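Local coordinates for protein beta-galactoside alpha-2,6-sialyltransferase (Photobacterium sp., PDB 2Z4T) that transfers sialic acid from a CMP-activated donor to the galactose of acceptor sugars such as lactose, forming an alpha-2,6 linkage, at residues K191-T202 with N221-D232. Residues are numbered along the deposited sequence; the frame is centred on the assembly and turned at random.
With GAL (beta-D-galactopyranose), chain B.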
loop_
_atom_site.group_PDB
_atom_site.type_symbol
_atom_site.label_atom_id
_atom_site.label_comp_id
_atom_site.label_asym_id
_atom_site.label_seq_id
_atom_site.Cartn_x
_atom_site.Cartn_y
_atom_site.Cartn_z
ATOM N N LYS A 191 -15.460 -17.874 -12.193
ATOM C CA LYS A 191 -14.277 -18.041 -13.021
ATOM C C LYS A 191 -13.822 -19.496 -13.029
ATOM O O LYS A 191 -13.822 -20.173 -11.985
ATOM C CB LYS A 191 -13.165 -17.114 -12.528
ATOM C CG LYS A 191 -13.515 -15.629 -12.677
ATOM C CD LYS A 191 -13.860 -15.328 -14.120
ATOM C CE LYS A 191 -13.659 -13.867 -14.454
ATOM N NZ LYS A 191 -14.759 -13.065 -13.884
ATOM N N HIS A 192 -13.424 -20.008 -14.182
ATOM C CA HIS A 192 -13.130 -21.424 -14.133
ATOM C C HIS A 192 -11.833 -21.822 -13.457
ATOM O O HIS A 192 -11.827 -22.869 -12.800
ATOM C CB HIS A 192 -13.561 -22.215 -15.375
ATOM C CG HIS A 192 -15.025 -22.514 -15.358
ATOM N ND1 HIS A 192 -15.530 -23.753 -15.035
ATOM C CD2 HIS A 192 -16.097 -21.697 -15.502
ATOM C CE1 HIS A 192 -16.850 -23.699 -15.036
ATOM N NE2 HIS A 192 -17.218 -22.463 -15.315
ATOM N N ARG A 193 -10.800 -20.986 -13.529
ATOM C CA ARG A 193 -9.629 -21.087 -12.660
ATOM C C ARG A 193 -9.384 -19.627 -12.235
ATOM O O ARG A 193 -9.706 -18.715 -12.993
ATOM C CB ARG A 193 -8.413 -21.682 -13.390
ATOM C CG ARG A 193 -7.994 -20.879 -14.631
ATOM C CD ARG A 193 -6.779 -21.436 -15.340
ATOM N NE ARG A 193 -6.602 -20.769 -16.634
ATOM C CZ ARG A 193 -5.419 -20.539 -17.214
ATOM N NH1 ARG A 193 -4.281 -20.912 -16.611
ATOM N NH2 ARG A 193 -5.365 -19.921 -18.391
ATOM N N LEU A 194 -8.848 -19.414 -11.029
ATOM C CA LEU A 194 -8.656 -18.071 -10.487
ATOM C C LEU A 194 -7.380 -17.987 -9.661
ATOM O O LEU A 194 -7.208 -18.740 -8.692
ATOM C CB LEU A 194 -9.870 -17.625 -9.648
ATOM C CG LEU A 194 -9.889 -16.152 -9.200
ATOM C CD1 LEU A 194 -10.036 -15.172 -10.398
ATOM C CD2 LEU A 194 -10.968 -15.886 -8.135
ATOM N N ASN A 195 -6.477 -17.099 -10.080
ATOM C CA ASN A 195 -5.343 -16.714 -9.252
ATOM C C ASN A 195 -5.726 -15.537 -8.356
ATOM O O ASN A 195 -6.249 -14.525 -8.839
ATOM C CB ASN A 195 -4.116 -16.371 -10.105
ATOM C CG ASN A 195 -3.482 -17.602 -10.741
ATOM O OD1 ASN A 195 -3.612 -18.729 -10.242
ATOM N ND2 ASN A 195 -2.797 -17.392 -11.852
ATOM N N VAL A 196 -5.494 -15.691 -7.053
ATOM C CA VAL A 196 -5.744 -14.611 -6.084
ATOM C C VAL A 196 -4.459 -14.179 -5.368
ATOM O O VAL A 196 -3.705 -15.013 -4.849
ATOM C CB VAL A 196 -6.809 -15.005 -5.028
ATOM C CG1 VAL A 196 -6.990 -13.900 -4.005
ATOM C CG2 VAL A 196 -8.129 -15.325 -5.691
ATOM N N LYS A 197 -4.196 -12.877 -5.381
ATOM C CA LYS A 197 -3.221 -12.275 -4.464
ATOM C C LYS A 197 -3.951 -11.509 -3.356
ATOM O O LYS A 197 -4.977 -10.865 -3.606
ATOM C CB LYS A 197 -2.313 -11.332 -5.212
ATOM C CG LYS A 197 -1.208 -12.020 -5.958
ATOM C CD LYS A 197 -0.644 -11.064 -6.990
ATOM C CE LYS A 197 0.889 -11.099 -7.050
ATOM N NZ LYS A 197 1.523 -10.050 -6.187
ATOM N N LEU A 198 -3.436 -11.595 -2.137
ATOM C CA LEU A 198 -4.035 -10.890 -1.018
ATOM C C LEU A 198 -2.988 -10.024 -0.352
ATOM O O LEU A 198 -1.802 -10.399 -0.273
ATOM C CB LEU A 198 -4.641 -11.854 0.010
ATOM C CG LEU A 198 -5.755 -12.815 -0.427
ATOM C CD1 LEU A 198 -6.086 -13.769 0.701
ATOM C CD2 LEU A 198 -7.025 -12.089 -0.908
ATOM N N SER A 199 -3.431 -8.862 0.126
ATOM C CA SER A 199 -2.547 -7.930 0.773
ATOM C C SER A 199 -3.233 -7.271 1.963
ATOM O O SER A 199 -4.364 -6.786 1.858
ATOM C CB SER A 199 -2.063 -6.857 -0.214
ATOM O OG SER A 199 -1.063 -6.040 0.391
ATOM N N SER A 200 -2.531 -7.228 3.089
ATOM C CA SER A 200 -3.083 -6.621 4.278
ATOM C C SER A 200 -2.056 -5.933 5.148
ATOM O O SER A 200 -0.876 -6.315 5.168
ATOM C CB SER A 200 -3.811 -7.656 5.134
ATOM O OG SER A 200 -4.215 -7.077 6.368
ATOM N N ASN A 201 -2.542 -4.896 5.838
ATOM C CA ASN A 201 -2.022 -4.458 7.133
ATOM C C ASN A 201 -1.634 -5.697 7.973
ATOM O O ASN A 201 -2.446 -6.609 8.152
ATOM C CB ASN A 201 -3.119 -3.622 7.821
ATOM C CG ASN A 201 -2.706 -3.074 9.174
ATOM O OD1 ASN A 201 -2.411 -3.835 10.108
ATOM N ND2 ASN A 201 -2.737 -1.741 9.307
ATOM N N THR A 202 -0.394 -5.735 8.453
ATOM C CA THR A 202 0.127 -6.899 9.164
ATOM C C THR A 202 -0.590 -7.152 10.491
ATOM O O THR A 202 -1.182 -8.239 10.680
ATOM C CB THR A 202 1.668 -6.797 9.360
ATOM O OG1 THR A 202 2.295 -6.656 8.074
ATOM C CG2 THR A 202 2.234 -8.039 10.059
ATOM N N ASN A 221 -10.799 -24.488 -7.538
ATOM C CA ASN A 221 -10.380 -23.781 -8.727
ATOM C C ASN A 221 -9.615 -22.495 -8.422
ATOM O O ASN A 221 -9.090 -21.860 -9.340
ATOM C CB ASN A 221 -11.597 -23.461 -9.582
ATOM C CG ASN A 221 -12.559 -22.503 -8.895
ATOM O OD1 ASN A 221 -13.019 -21.533 -9.513
ATOM N ND2 ASN A 221 -12.854 -22.755 -7.615
ATOM N N VAL A 222 -9.561 -22.095 -7.149
ATOM C CA VAL A 222 -8.800 -20.887 -6.799
ATOM C C VAL A 222 -7.436 -21.134 -6.154
ATOM O O VAL A 222 -7.294 -21.957 -5.259
ATOM C CB VAL A 222 -9.658 -19.718 -6.159
ATOM C CG1 VAL A 222 -11.106 -20.058 -6.107
ATOM C CG2 VAL A 222 -9.142 -19.291 -4.808
ATOM N N THR A 223 -6.425 -20.451 -6.663
ATOM C CA THR A 223 -5.110 -20.560 -6.095
ATOM C C THR A 223 -4.698 -19.211 -5.501
ATOM O O THR A 223 -4.644 -18.193 -6.189
ATOM C CB THR A 223 -4.101 -21.059 -7.128
ATOM O OG1 THR A 223 -4.606 -22.277 -7.683
ATOM C CG2 THR A 223 -2.735 -21.336 -6.476
ATOM N N VAL A 224 -4.449 -19.223 -4.197
ATOM C CA VAL A 224 -3.921 -18.069 -3.515
ATOM C C VAL A 224 -2.429 -18.058 -3.795
ATOM O O VAL A 224 -1.679 -18.791 -3.170
ATOM C CB VAL A 224 -4.224 -18.125 -2.004
ATOM C CG1 VAL A 224 -3.785 -16.826 -1.312
ATOM C CG2 VAL A 224 -5.723 -18.385 -1.780
ATOM N N THR A 225 -1.998 -17.236 -4.746
ATOM C CA THR A 225 -0.606 -17.295 -5.168
ATOM C C THR A 225 0.348 -16.554 -4.239
ATOM O O THR A 225 1.533 -16.885 -4.193
ATOM C CB THR A 225 -0.402 -16.834 -6.629
ATOM O OG1 THR A 225 -0.666 -15.427 -6.744
ATOM C CG2 THR A 225 -1.310 -17.627 -7.570
ATOM N N ASN A 226 -0.169 -15.579 -3.484
ATOM C CA ASN A 226 0.658 -14.767 -2.568
ATOM C C ASN A 226 -0.174 -13.976 -1.562
ATOM O O ASN A 226 -1.273 -13.478 -1.882
ATOM C CB ASN A 226 1.578 -13.789 -3.341
ATOM C CG ASN A 226 2.492 -12.975 -2.412
ATOM O OD1 ASN A 226 3.478 -13.501 -1.871
ATOM N ND2 ASN A 226 2.160 -11.690 -2.212
ATOM N N ILE A 227 0.365 -13.865 -0.349
ATOM C CA ILE A 227 -0.137 -12.924 0.642
ATOM C C ILE A 227 0.989 -11.970 1.011
ATOM O O ILE A 227 2.068 -12.392 1.439
ATOM C CB ILE A 227 -0.694 -13.625 1.908
ATOM C CG1 ILE A 227 -1.684 -14.735 1.511
ATOM C CG2 ILE A 227 -1.320 -12.602 2.841
ATOM C CD1 ILE A 227 -2.286 -15.487 2.667
ATOM N N ASP A 228 0.734 -10.679 0.807
ATOM C CA ASP A 228 1.651 -9.611 1.212
ATOM C C ASP A 228 1.209 -9.024 2.534
ATOM O O ASP A 228 0.030 -8.698 2.715
ATOM C CB ASP A 228 1.659 -8.493 0.175
ATOM C CG ASP A 228 2.563 -8.786 -1.001
ATOM O OD1 ASP A 228 3.553 -9.538 -0.826
ATOM O OD2 ASP A 228 2.282 -8.233 -2.108
ATOM N N LEU A 229 2.153 -8.868 3.447
ATOM C CA LEU A 229 1.877 -8.218 4.719
ATOM C C LEU A 229 2.743 -6.957 4.888
ATOM O O LEU A 229 3.985 -7.027 4.858
ATOM C CB LEU A 229 2.059 -9.219 5.863
ATOM C CG LEU A 229 1.135 -10.400 5.523
ATOM C CD1 LEU A 229 1.820 -11.763 5.612
ATOM C CD2 LEU A 229 -0.237 -10.343 6.220
ATOM N N TYR A 230 2.077 -5.814 5.022
ATOM C CA TYR A 230 2.748 -4.538 5.175
ATOM C C TYR A 230 2.377 -4.028 6.544
ATOM O O TYR A 230 1.189 -4.021 6.886
ATOM C CB TYR A 230 2.290 -3.535 4.099
ATOM C CG TYR A 230 2.777 -3.839 2.701
ATOM C CD1 TYR A 230 1.924 -4.396 1.744
ATOM C CD2 TYR A 230 4.096 -3.577 2.331
ATOM C CE1 TYR A 230 2.375 -4.707 0.436
ATOM C CE2 TYR A 230 4.565 -3.859 1.023
ATOM C CZ TYR A 230 3.695 -4.427 0.093
ATOM O OH TYR A 230 4.157 -4.694 -1.176
ATOM N N ASP A 231 3.386 -3.622 7.323
ATOM C CA ASP A 231 3.199 -3.127 8.696
ATOM C C ASP A 231 2.320 -1.886 8.773
ATOM O O ASP A 231 2.493 -0.947 8.007
ATOM C CB ASP A 231 4.540 -2.768 9.342
ATOM C CG ASP A 231 5.392 -3.978 9.648
ATOM O OD1 ASP A 231 4.807 -5.065 9.823
ATOM O OD2 ASP A 231 6.642 -3.840 9.702
ATOM N N ASP A 232 1.401 -1.894 9.735
ATOM C CA ASP A 232 0.652 -0.713 10.118
ATOM C C ASP A 232 1.632 0.426 10.365
ATOM O O ASP A 232 1.415 1.550 9.910
ATOM C CB ASP A 232 -0.145 -1.028 11.382
ATOM C CG ASP A 232 -1.114 0.066 11.747
ATOM O OD1 ASP A 232 -0.667 1.178 12.143
ATOM O OD2 ASP A 232 -2.332 -0.212 11.648
HETATM C C1 GAL B . -6.430 2.406 14.900
HETATM C C2 GAL B . -6.235 0.960 15.352
HETATM C C3 GAL B . -4.760 0.728 15.671
HETATM C C4 GAL B . -3.875 1.187 14.505
HETATM C C5 GAL B . -4.221 2.609 14.054
HETATM C C6 GAL B . -3.507 3.018 12.763
HETATM O O2 GAL B . -7.071 0.694 16.467
HETATM O O3 GAL B . -4.529 -0.646 15.948
HETATM O O4 GAL B . -4.035 0.276 13.439
HETATM O O5 GAL B . -5.600 2.684 13.793
HETATM O O6 GAL B . -2.110 3.144 12.928
HETATM O O HOH W 1 -0.197 -10.399 -2.628
HETATM O O HOH W 2 0.208 -5.783 -2.091
HETATM O O HOH W 3 4.882 -7.049 7.757
#
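L194 to N201 and V222 to Y230 run as adjacent parallel strands, their axes 12° apart and 4.6 Å at closest approach. The pairing of V196 with V224 gives way to that of L198 with I227, so the second strand holds one extra residue; T225 N bonds to V196 O, whereas L198 N turns to N226 O. This is a beta bulge, and T225 swings OG1 to within 3.5 Å of K197 CG. From L198 with I227 onward the regular pairing resumes, S199 with D228 and S200 with L229.

One face is mostly apolar: V196 CG2 meets V222 CG2 at 4.2 Å, and L198 CD1 reaches back to V224 CG1 at 4.3 Å. Helix 205-216, which links the two strands in a beta-alpha-beta crossover, packs here through L209 on I227 and L213 on L198. On the reverse face S199 OG lies at the edge of the Y230 ring, and a water bridges this hydroxyl to D228 OD2.

At the C-terminal ends N201 extends CG anti to its own N (chi1 -179°), carrying the amide to D232, where ND2 donates to OD2 over 2.8 Å. Amide and carboxylate planes stand 73° apart, and ND2 meets OD2 from above the carboxylate plane. N201 ND2 also donates to D122 OD1, and N201 OD1 accepts from H204 N, which fixes the amide's rotation. D232 takes galactose O4 on OD2 (2.5 Å) and O6 on OD1 (2.6 Å). The geometry is consistent with N201 being a second-shell residue that orients a carboxylate which, with H123 and H204, holds the galactose, at the strand ends where GT-B folds place their active-site cleft.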